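Local atomic coordinates of ribokinase, putative (PDB entry 3B1O), a protein that probably phosphorylates nucleosides as a kinase of the pfkB (ribokinase) family, binding inosine at one site and adenine nucleotides such as ADP at another. Residues I14-G19 and T41-F46; R93-T98 and M122-V127; Q151-L156 and R180-L185. One frame throughout, in Å; residues are numbered along the deposited sequence.

Interaction 1 (I14-G19 and T41-F46)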
loop_
_atom_site.group_PDB
_atom_site.type_symbol
_atom_site.label_atom_id
_atom_site.label_comp_id
_atom_site.label_asym_id
_atom_site.label_seq_id
_atom_site.Cartn_x
_atom_site.Cartn_y
_atom_site.Cartn_z
ATOM N N ILE A 14 -5.997 -4.057 0.392
ATOM C CA ILE A 14 -5.975 -5.094 1.416
ATOM C C ILE A 14 -4.958 -6.165 1.050
ATOM O O ILE A 14 -5.005 -6.741 -0.040
ATOM C CB ILE A 14 -7.400 -5.689 1.654
ATOM C CG1 ILE A 14 -8.380 -4.553 2.012
ATOM C CG2 ILE A 14 -7.367 -6.761 2.746
ATOM C CD1 ILE A 14 -9.806 -4.997 2.318
ATOM N N MET A 15 -4.030 -6.395 1.972
ATOM C CA MET A 15 -2.943 -7.344 1.795
ATOM C C MET A 15 -3.042 -8.399 2.881
ATOM O O MET A 15 -3.538 -8.136 3.987
ATOM C CB MET A 15 -1.588 -6.638 1.894
ATOM C CG MET A 15 -1.349 -5.608 0.798
ATOM S SD MET A 15 -0.022 -4.472 1.233
ATOM C CE MET A 15 -0.884 -3.304 2.280
ATOM N N THR A 16 -2.583 -9.596 2.557
ATOM C CA THR A 16 -2.574 -10.669 3.523
ATOM C C THR A 16 -1.143 -10.953 3.926
ATOM O O THR A 16 -0.261 -11.081 3.071
ATOM C CB THR A 16 -3.248 -11.946 2.973
ATOM O OG1 THR A 16 -2.610 -12.328 1.751
ATOM C CG2 THR A 16 -4.725 -11.695 2.686
ATOM N N PHE A 17 -0.923 -11.035 5.234
ATOM C CA PHE A 17 0.314 -11.580 5.773
ATOM C C PHE A 17 0.094 -13.020 6.219
ATOM O O PHE A 17 -0.685 -13.296 7.142
ATOM C CB PHE A 17 0.819 -10.724 6.948
ATOM C CG PHE A 17 1.992 -11.323 7.693
ATOM C CD1 PHE A 17 3.013 -11.985 7.017
ATOM C CD2 PHE A 17 2.091 -11.180 9.076
ATOM C CE1 PHE A 17 4.097 -12.522 7.709
ATOM C CE2 PHE A 17 3.176 -11.702 9.776
ATOM C CZ PHE A 17 4.182 -12.373 9.092
ATOM N N GLU A 18 0.799 -13.938 5.562
ATOM C CA GLU A 18 0.760 -15.349 5.926
ATOM C C GLU A 18 1.624 -15.573 7.163
ATOM O O GLU A 18 2.680 -16.204 7.118
ATOM C CB GLU A 18 1.193 -16.238 4.747
ATOM C CG GLU A 18 2.675 -16.131 4.333
ATOM C CD GLU A 18 2.982 -14.949 3.411
ATOM O OE1 GLU A 18 3.535 -15.204 2.309
ATOM O OE2 GLU A 18 2.692 -13.781 3.786
ATOM N N GLY A 19 1.169 -15.020 8.276
ATOM C CA GLY A 19 1.910 -15.108 9.518
ATOM C C GLY A 19 1.123 -14.386 10.578
ATOM O O GLY A 19 -0.050 -14.062 10.380
ATOM N N THR A 41 -0.896 -11.263 -2.736
ATOM C CA THR A 41 -2.166 -10.720 -3.197
ATOM C C THR A 41 -2.469 -9.363 -2.570
ATOM O O THR A 41 -2.298 -9.172 -1.362
ATOM C CB THR A 41 -3.365 -11.695 -2.943
ATOM O OG1 THR A 41 -3.994 -11.385 -1.693
ATOM C CG2 THR A 41 -2.927 -13.172 -2.959
ATOM N N MET A 42 -2.902 -8.428 -3.413
ATOM C CA MET A 42 -3.430 -7.148 -2.978
ATOM C C MET A 42 -4.835 -7.010 -3.570
ATOM O O MET A 42 -5.002 -7.162 -4.776
ATOM C CB MET A 42 -2.562 -5.991 -3.490
ATOM C CG MET A 42 -1.199 -5.811 -2.847
ATOM S SD MET A 42 -0.753 -4.057 -2.695
ATOM C CE MET A 42 0.433 -3.854 -3.996
ATOM N N ARG A 43 -5.830 -6.731 -2.726
ATOM C CA ARG A 43 -7.224 -6.558 -3.170
ATOM C C ARG A 43 -7.665 -5.105 -3.022
ATOM O O ARG A 43 -7.604 -4.535 -1.924
ATOM C CB ARG A 43 -8.185 -7.454 -2.374
ATOM C CG ARG A 43 -8.570 -8.789 -3.039
ATOM C CD ARG A 43 -9.589 -9.594 -2.190
ATOM N NE ARG A 43 -9.262 -9.572 -0.757
ATOM C CZ ARG A 43 -8.388 -10.381 -0.150
ATOM N NH1 ARG A 43 -7.739 -11.322 -0.833
ATOM N NH2 ARG A 43 -8.155 -10.249 1.157
ATOM N N ARG A 44 -8.099 -4.520 -4.128
ATOM C CA ARG A 44 -8.589 -3.167 -4.151
ATOM C C ARG A 44 -10.091 -3.159 -3.870
ATOM O O ARG A 44 -10.860 -3.829 -4.551
ATOM C CB ARG A 44 -8.311 -2.529 -5.509
ATOM C CG ARG A 44 -8.835 -1.098 -5.633
ATOM C CD ARG A 44 -7.816 -0.059 -5.176
ATOM N NE ARG A 44 -8.028 1.200 -5.901
ATOM C CZ ARG A 44 -7.296 2.299 -5.748
ATOM N NH1 ARG A 44 -6.282 2.318 -4.882
ATOM N NH2 ARG A 44 -7.583 3.385 -6.464
ATOM N N GLU A 45 -10.495 -2.401 -2.864
ATOM C CA GLU A 45 -11.896 -2.365 -2.454
ATOM C C GLU A 45 -12.381 -0.958 -2.116
ATOM O O GLU A 45 -11.631 -0.137 -1.593
ATOM C CB GLU A 45 -12.117 -3.287 -1.239
ATOM C CG GLU A 45 -11.592 -4.729 -1.378
ATOM C CD GLU A 45 -12.515 -5.653 -2.168
ATOM O OE1 GLU A 45 -13.567 -5.208 -2.664
ATOM O OE2 GLU A 45 -12.181 -6.847 -2.302
ATOM N N PHE A 46 -13.652 -0.692 -2.397
ATOM C CA PHE A 46 -14.316 0.525 -1.922
ATOM C C PHE A 46 -14.425 0.522 -0.406
ATOM O O PHE A 46 -14.962 -0.421 0.178
ATOM C CB PHE A 46 -15.701 0.612 -2.551
ATOM C CG PHE A 46 -15.662 0.609 -4.055
ATOM C CD1 PHE A 46 -15.939 -0.549 -4.775
ATOM C CD2 PHE A 46 -15.305 1.767 -4.751
ATOM C CE1 PHE A 46 -15.901 -0.543 -6.181
ATOM C CE2 PHE A 46 -15.252 1.774 -6.155
ATOM C CZ PHE A 46 -15.544 0.624 -6.859
#
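The small four-stranded sheet that forms the lid of ribokinase-like kinases has, within this chain, one of its edges here, where Ile-14 of strand 10-17 pairs with Arg-43 of strand 42-47. The strands run antiparallel, at 151°. Ile-14 and Arg-43 form a hydrogen-bonded pair. Ile-14 N donates to Arg-43 O at 2.9 Å, and Arg-43 N donates to Ile-14 O at 2.8 Å. Both bonds are nearly straight. Met-42 CA also approaches Ile-14 O, at 3.4 Å, as a CA-H...O contact.

On the face carrying Ile-14, the side chains of Ile-14 and Arg-43 pass each other at a slant. Ile-14 CG2 stands opposite the backbone N and meets Arg-43 NH2 at 3.9 Å. The arginine chain is nearly straight as far as CD, and the bend at chi3 (-42°) turns the guanidinium alongside the side chains of Ile-14 and Thr-16. Thr-16 CG2 lies at the guanidinium edge, 4.0 Å from Arg-43 NH2. At the other end, Ile-14 CD1 rests on Glu-45 CG at 4.1 Å, the two chains crossing at about a right angle.

On the other face, Met-15 and Met-42 lie side by side and point the same way. Met-15 CG touches Met-42 CG at 3.7 Å. The second subunit packs on this face: its Met-104 meets Met-15 and its His-118 meets Met-42. Ile-14, on the opposite face, is near Asp-12 and Gln-113, which bind nucleoside or nucleotide. The two-faced strand pair is consistent with the lid of this family, which covers the substrate and here also takes part in the dimer.

Interaction 2 (R93-T98 and M122-V127)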
loop_
_atom_site.group_PDB
_atom_site.type_symbol
_atom_site.label_atom_id
_atom_site.label_comp_id
_atom_site.label_asym_id
_atom_site.label_seq_id
_atom_site.Cartn_x
_atom_site.Cartn_y
_atom_site.Cartn_z
ATOM N N ARG A 93 -17.578 15.761 -2.253
ATOM C CA ARG A 93 -16.866 16.758 -3.035
ATOM C C ARG A 93 -15.522 16.204 -3.502
ATOM O O ARG A 93 -14.842 15.502 -2.763
ATOM C CB ARG A 93 -16.745 18.065 -2.255
ATOM C CG ARG A 93 -18.056 18.854 -2.235
ATOM C CD ARG A 93 -17.916 20.197 -1.529
ATOM N NE ARG A 93 -19.058 21.057 -1.819
ATOM C CZ ARG A 93 -19.309 22.227 -1.228
ATOM N NH1 ARG A 93 -18.507 22.693 -0.278
ATOM N NH2 ARG A 93 -20.380 22.939 -1.582
ATOM N N VAL A 94 -15.169 16.503 -4.740
ATOM C CA VAL A 94 -13.986 15.952 -5.388
ATOM C C VAL A 94 -12.991 17.089 -5.560
ATOM O O VAL A 94 -13.341 18.145 -6.078
ATOM C CB VAL A 94 -14.366 15.313 -6.751
ATOM C CG1 VAL A 94 -13.121 14.853 -7.537
ATOM C CG2 VAL A 94 -15.385 14.170 -6.546
ATOM N N LEU A 95 -11.761 16.870 -5.103
ATOM C CA LEU A 95 -10.747 17.919 -5.055
ATOM C C LEU A 95 -9.682 17.769 -6.125
ATOM O O LEU A 95 -9.125 16.689 -6.280
ATOM C CB LEU A 95 -10.119 17.971 -3.654
ATOM C CG LEU A 95 -11.063 18.720 -2.698
ATOM C CD1 LEU A 95 -11.869 17.777 -1.881
ATOM C CD2 LEU A 95 -10.322 19.666 -1.796
ATOM N N PRO A 96 -9.384 18.860 -6.861
ATOM C CA PRO A 96 -8.430 18.781 -7.960
ATOM C C PRO A 96 -7.024 18.458 -7.482
ATOM O O PRO A 96 -6.676 18.772 -6.333
ATOM C CB PRO A 96 -8.470 20.196 -8.569
ATOM C CG PRO A 96 -8.924 21.064 -7.471
ATOM C CD PRO A 96 -9.895 20.236 -6.685
ATOM N N ASP A 97 -6.254 17.813 -8.365
ATOM C CA ASP A 97 -4.820 17.541 -8.185
ATOM C C ASP A 97 -4.506 16.787 -6.911
ATOM O O ASP A 97 -3.422 16.946 -6.365
ATOM C CB ASP A 97 -4.002 18.836 -8.195
ATOM C CG ASP A 97 -4.209 19.643 -9.437
ATOM O OD1 ASP A 97 -4.836 20.712 -9.346
ATOM O OD2 ASP A 97 -3.753 19.195 -10.498
ATOM N N THR A 98 -5.454 15.985 -6.440
ATOM C CA THR A 98 -5.275 15.217 -5.213
ATOM C C THR A 98 -5.723 13.783 -5.438
ATOM O O THR A 98 -6.623 13.517 -6.256
ATOM C CB THR A 98 -6.062 15.824 -3.996
ATOM O OG1 THR A 98 -5.870 17.236 -3.935
ATOM C CG2 THR A 98 -5.556 15.241 -2.669
ATOM N N MET A 122 -8.922 13.585 1.899
ATOM C CA MET A 122 -9.545 13.582 3.215
ATOM C C MET A 122 -9.091 14.751 4.122
ATOM O O MET A 122 -9.865 15.250 4.954
ATOM C CB MET A 122 -9.293 12.249 3.932
ATOM C CG MET A 122 -10.081 12.128 5.229
ATOM S SD MET A 122 -9.729 10.642 6.188
ATOM C CE MET A 122 -8.299 11.160 7.109
ATOM N N MET A 123 -7.848 15.176 3.959
ATOM C CA MET A 123 -7.300 16.286 4.734
ATOM C C MET A 123 -7.998 17.621 4.457
ATOM O O MET A 123 -7.787 18.613 5.168
ATOM C CB MET A 123 -5.803 16.413 4.445
ATOM C CG MET A 123 -4.978 15.242 4.960
ATOM S SD MET A 123 -5.482 14.752 6.632
ATOM C CE MET A 123 -4.878 16.209 7.497
ATOM N N GLN A 124 -8.808 17.636 3.400
ATOM C CA GLN A 124 -9.584 18.806 3.027
ATOM C C GLN A 124 -11.094 18.634 3.313
ATOM O O GLN A 124 -11.925 19.386 2.789
ATOM C CB GLN A 124 -9.333 19.143 1.544
ATOM C CG GLN A 124 -7.868 19.459 1.215
ATOM C CD GLN A 124 -7.687 20.077 -0.150
ATOM O OE1 GLN A 124 -8.121 21.207 -0.378
ATOM N NE2 GLN A 124 -7.046 19.333 -1.086
ATOM N N SER A 125 -11.450 17.680 4.173
ATOM C CA SER A 125 -12.860 17.316 4.360
ATOM C C SER A 125 -13.708 18.439 4.966
ATOM O O SER A 125 -14.929 18.441 4.860
ATOM C CB SER A 125 -12.991 16.035 5.178
ATOM O OG SER A 125 -12.656 16.302 6.522
ATOM N N HIS A 126 -13.045 19.422 5.559
ATOM C CA HIS A 126 -13.745 20.559 6.099
ATOM C C HIS A 126 -14.194 21.575 5.024
ATOM O O HIS A 126 -14.786 22.584 5.376
ATOM C CB HIS A 126 -12.937 21.213 7.233
ATOM C CG HIS A 126 -11.551 21.611 6.837
ATOM N ND1 HIS A 126 -10.597 20.698 6.440
ATOM C CD2 HIS A 126 -10.962 22.826 6.764
ATOM C CE1 HIS A 126 -9.482 21.332 6.144
ATOM N NE2 HIS A 126 -9.674 22.625 6.337
ATOM N N VAL A 127 -13.959 21.296 3.732
ATOM C CA VAL A 127 -14.602 22.086 2.643
ATOM C C VAL A 127 -16.135 21.827 2.610
ATOM O O VAL A 127 -16.922 22.610 2.041
ATOM C CB VAL A 127 -13.962 21.858 1.205
ATOM C CG1 VAL A 127 -12.479 22.249 1.181
ATOM C CG2 VAL A 127 -14.144 20.429 0.704
#
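One methyl of Leu-95, CD2, sits over the flat face of the Gln-124 amide, and as modelled this is the close-packed part of the contact. Leu-95 CD2 lies 3.5 Å from Gln-124 CB and 3.4 Å from Gln-124 NE2. It comes to 3.1 Å from Gln-124 CD and 3.0 Å from Gln-124 OE1, too near for comfort. The setting of the methyl against the whole amide is therefore doubtful; chi2 of Leu-95, at 99°, is also unusual. The glutamine chain is extended beyond CG, which places the amide face against CD2.

Elsewhere the fit is looser. The other branch, Leu-95 CD1, stands 4.3 Å from Val-127 CG2. Leu-95 and Val-127 both touch Thr-69 of the neighbouring strand 64-71. Thr-98 OG1 is 3.7 Å from Gln-124 NE2, too far for a hydrogen bond. This hydroxyl instead donates to Pro-96 O at 3.0 Å, coming from above the carbonyl plane. That bond spans part of the type II turn from Leu-95 to Thr-98, which begins at the last residue of strand 92-95, outermost in the large sheet of this chain.

The exposed end belongs to Arg-93. Its chain is extended from CG to NE and lays the guanidinium beside the 3-10 segment. Val-127 O sits at the guanidinium edge, near its plane. Arg-93 NH1 reaches it at 2.8 Å, but the N-H...O angle is only 115° and the bond is weak.

The chemistry is thus mainly van der Waals contact between leucine, valine and the glutamine chain. The polar link is a single bent bond from an exposed arginine, and it probably adds little directional hold.

Interaction 3 (Q151-L156 and R180-L185)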
loop_
_atom_site.group_PDB
_atom_site.type_symbol
_atom_site.label_atom_id
_atom_site.label_comp_id
_atom_site.label_asym_id
_atom_site.label_seq_id
_atom_site.Cartn_x
_atom_site.Cartn_y
_atom_site.Cartn_z
ATOM N N GLN A 151 -15.299 20.304 12.893
ATOM C CA GLN A 151 -16.242 21.205 12.246
ATOM C C GLN A 151 -17.630 20.590 12.072
ATOM O O GLN A 151 -18.634 21.268 12.308
ATOM C CB GLN A 151 -15.709 21.651 10.897
ATOM C CG GLN A 151 -16.575 22.668 10.203
ATOM C CD GLN A 151 -16.039 22.966 8.850
ATOM O OE1 GLN A 151 -15.033 23.668 8.727
ATOM N NE2 GLN A 151 -16.661 22.405 7.821
ATOM N N HIS A 152 -17.704 19.331 11.654
ATOM C CA HIS A 152 -19.034 18.702 11.506
ATOM C C HIS A 152 -19.758 18.674 12.852
ATOM O O HIS A 152 -20.933 19.012 12.963
ATOM C CB HIS A 152 -18.951 17.280 10.979
ATOM C CG HIS A 152 -18.329 17.157 9.630
ATOM N ND1 HIS A 152 -18.428 18.132 8.664
ATOM C CD2 HIS A 152 -17.606 16.155 9.081
ATOM C CE1 HIS A 152 -17.788 17.737 7.578
ATOM N NE2 HIS A 152 -17.279 16.542 7.811
ATOM N N THR A 153 -19.038 18.220 13.864
ATOM C CA THR A 153 -19.457 18.271 15.254
ATOM C C THR A 153 -20.123 19.616 15.633
ATOM O O THR A 153 -21.283 19.652 16.073
ATOM C CB THR A 153 -18.199 17.941 16.093
ATOM O OG1 THR A 153 -18.250 16.577 16.542
ATOM C CG2 THR A 153 -17.963 18.873 17.205
ATOM N N GLU A 154 -19.400 20.717 15.445
ATOM C CA GLU A 154 -19.900 22.024 15.870
ATOM C C GLU A 154 -21.125 22.444 15.042
ATOM O O GLU A 154 -22.104 22.988 15.582
ATOM C CB GLU A 154 -18.793 23.098 15.819
ATOM C CG GLU A 154 -17.637 22.881 16.813
ATOM C CD GLU A 154 -17.913 23.388 18.247
ATOM O OE1 GLU A 154 -18.964 24.051 18.496
ATOM O OE2 GLU A 154 -17.048 23.137 19.135
ATOM N N GLU A 155 -21.078 22.156 13.745
ATOM C CA GLU A 155 -22.140 22.566 12.834
ATOM C C GLU A 155 -23.443 21.803 13.047
ATOM O O GLU A 155 -24.511 22.417 13.116
ATOM C CB GLU A 155 -21.670 22.483 11.386
ATOM C CG GLU A 155 -20.746 23.649 11.025
ATOM C CD GLU A 155 -20.550 23.788 9.540
ATOM O OE1 GLU A 155 -21.390 23.237 8.792
ATOM O OE2 GLU A 155 -19.572 24.468 9.120
ATOM N N LEU A 156 -23.344 20.484 13.176
ATOM C CA LEU A 156 -24.506 19.660 13.447
ATOM C C LEU A 156 -25.151 20.050 14.759
ATOM O O LEU A 156 -26.379 20.133 14.822
ATOM C CB LEU A 156 -24.175 18.159 13.401
ATOM C CG LEU A 156 -23.789 17.587 12.029
ATOM C CD1 LEU A 156 -23.040 16.285 12.193
ATOM C CD2 LEU A 156 -25.006 17.400 11.085
ATOM N N ARG A 180 -13.636 16.177 25.085
ATOM C CA ARG A 180 -14.700 16.517 26.006
ATOM C C ARG A 180 -15.803 17.326 25.321
ATOM O O ARG A 180 -16.988 17.034 25.489
ATOM C CB ARG A 180 -14.131 17.285 27.213
ATOM C CG ARG A 180 -13.408 16.391 28.232
ATOM C CD ARG A 180 -13.239 17.055 29.610
ATOM N NE ARG A 180 -12.294 18.166 29.574
ATOM C CZ ARG A 180 -10.964 18.041 29.528
ATOM N NH1 ARG A 180 -10.198 19.125 29.482
ATOM N NH2 ARG A 180 -10.391 16.845 29.526
ATOM N N ARG A 181 -15.398 18.332 24.547
ATOM C CA ARG A 181 -16.319 19.218 23.847
ATOM C C ARG A 181 -17.158 18.459 22.799
ATOM O O ARG A 181 -18.384 18.639 22.699
ATOM C CB ARG A 181 -15.521 20.385 23.242
ATOM C CG ARG A 181 -16.269 21.252 22.263
ATOM C CD ARG A 181 -17.257 22.182 22.906
ATOM N NE ARG A 181 -17.663 23.198 21.927
ATOM C CZ ARG A 181 -18.747 23.966 22.016
ATOM N NH1 ARG A 181 -19.569 23.864 23.052
ATOM N NH2 ARG A 181 -18.998 24.847 21.054
ATOM N N SER A 182 -16.496 17.584 22.041
ATOM C CA SER A 182 -17.171 16.733 21.063
ATOM C C SER A 182 -18.243 15.858 21.709
ATOM O O SER A 182 -19.359 15.730 21.173
ATOM C CB SER A 182 -16.151 15.853 20.343
ATOM O OG SER A 182 -15.155 16.637 19.724
ATOM N N ILE A 183 -17.911 15.286 22.869
ATOM C CA ILE A 183 -18.839 14.450 23.636
ATOM C C ILE A 183 -20.059 15.253 24.159
ATOM O O ILE A 183 -21.209 14.801 24.064
ATOM C CB ILE A 183 -18.086 13.686 24.765
ATOM C CG1 ILE A 183 -17.182 12.608 24.148
ATOM C CG2 ILE A 183 -19.067 13.023 25.757
ATOM C CD1 ILE A 183 -16.075 12.118 25.104
ATOM N N GLU A 184 -19.791 16.449 24.677
ATOM C CA GLU A 184 -20.820 17.372 25.146
ATOM C C GLU A 184 -21.797 17.737 24.021
ATOM O O GLU A 184 -23.009 17.876 24.248
ATOM C CB GLU A 184 -20.152 18.658 25.677
ATOM C CG GLU A 184 -19.387 18.485 26.992
ATOM C CD GLU A 184 -18.452 19.652 27.301
ATOM O OE1 GLU A 184 -17.864 19.655 28.415
ATOM O OE2 GLU A 184 -18.313 20.577 26.458
ATOM N N LEU A 185 -21.258 17.901 22.816
ATOM C CA LEU A 185 -22.054 18.298 21.670
ATOM C C LEU A 185 -22.827 17.110 21.133
ATOM O O LEU A 185 -23.930 17.269 20.611
ATOM C CB LEU A 185 -21.175 18.920 20.578
ATOM C CG LEU A 185 -20.492 20.250 20.918
ATOM C CD1 LEU A 185 -19.507 20.606 19.833
ATOM C CD2 LEU A 185 -21.491 21.378 21.120
#
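Glu-154 and Arg-181 form a salt bridge between helix 146-158 and helix 176-185, and it is the polar part of the contact. The arginine offers the side that carries NE and NH2. Arg-181 NE donates to Glu-154 OE2 at 2.9 Å, meeting the oxygen on its syn side. Arg-181 NH2 donates to Glu-154 OE1 at 2.7 Å, but this bond is strongly bent and weak. The carboxylate and guanidinium planes stand 43° apart, so the two groups do not lie flat in a common plane. The bend of Glu-154 at chi2 (-83°) brings the carboxylate to helix 176-185, although its CB does not point there.

The apolar part centres on Leu-185, one helical turn after Arg-181. Leu-185 CD1 touches Thr-153 CG2 at 3.5 Å, the two side chains crossing at about a right angle. The same methyl lies 3.6 Å from Glu-154 CD. Within its own helix, the other branch, Leu-185 CD2, lies 3.7 Å above the guanidinium plane of Arg-181, toward its rim. The two methyls of Leu-185 thus touch both members of the salt bridge.

Of two hydroxyls one is satisfied: Ser-182 OG bonds to Thr-178 O, within its own helix. Thr-153 OG1 is buried by the contact and has no partner in the model, but chi1 of Thr-153 is far from staggered, so its placing is uncertain.

The segments run roughly parallel, with axes 9.7 Å apart and inclined at 34°. Thr-153 and Leu-185 both pack on Phe-163 of strand 163-165, and Ser-182 rests on Phe-165. That strand follows helix 146-158 and precedes helix 176-185, so the helices are neighbours on one face of the large sheet, in successive beta-alpha-beta units.

Overall arrangement
Along the chain the three contacts come in series, interaction 1 first and interaction 3 last. Interaction 1 belongs to the four-stranded lid sheet. Interactions 2 and 3 belong to the large nine-stranded sheet and its surroundings: interaction 2 at outer strand 92-95, interaction 3 on helices beside strand 163-165. The centres of interactions 1 and 2 are about 26 Å apart, and those of 1 and 3 are about 35 Å apart, on opposite sides of the chain's centre. Interactions 2 and 3 touch, with a probable hydrogen bond from Gln-151 NE2 to His-126 O at 3.1 Å. The layout is consistent with a ribokinase-like alpha/beta body carrying a separate lid.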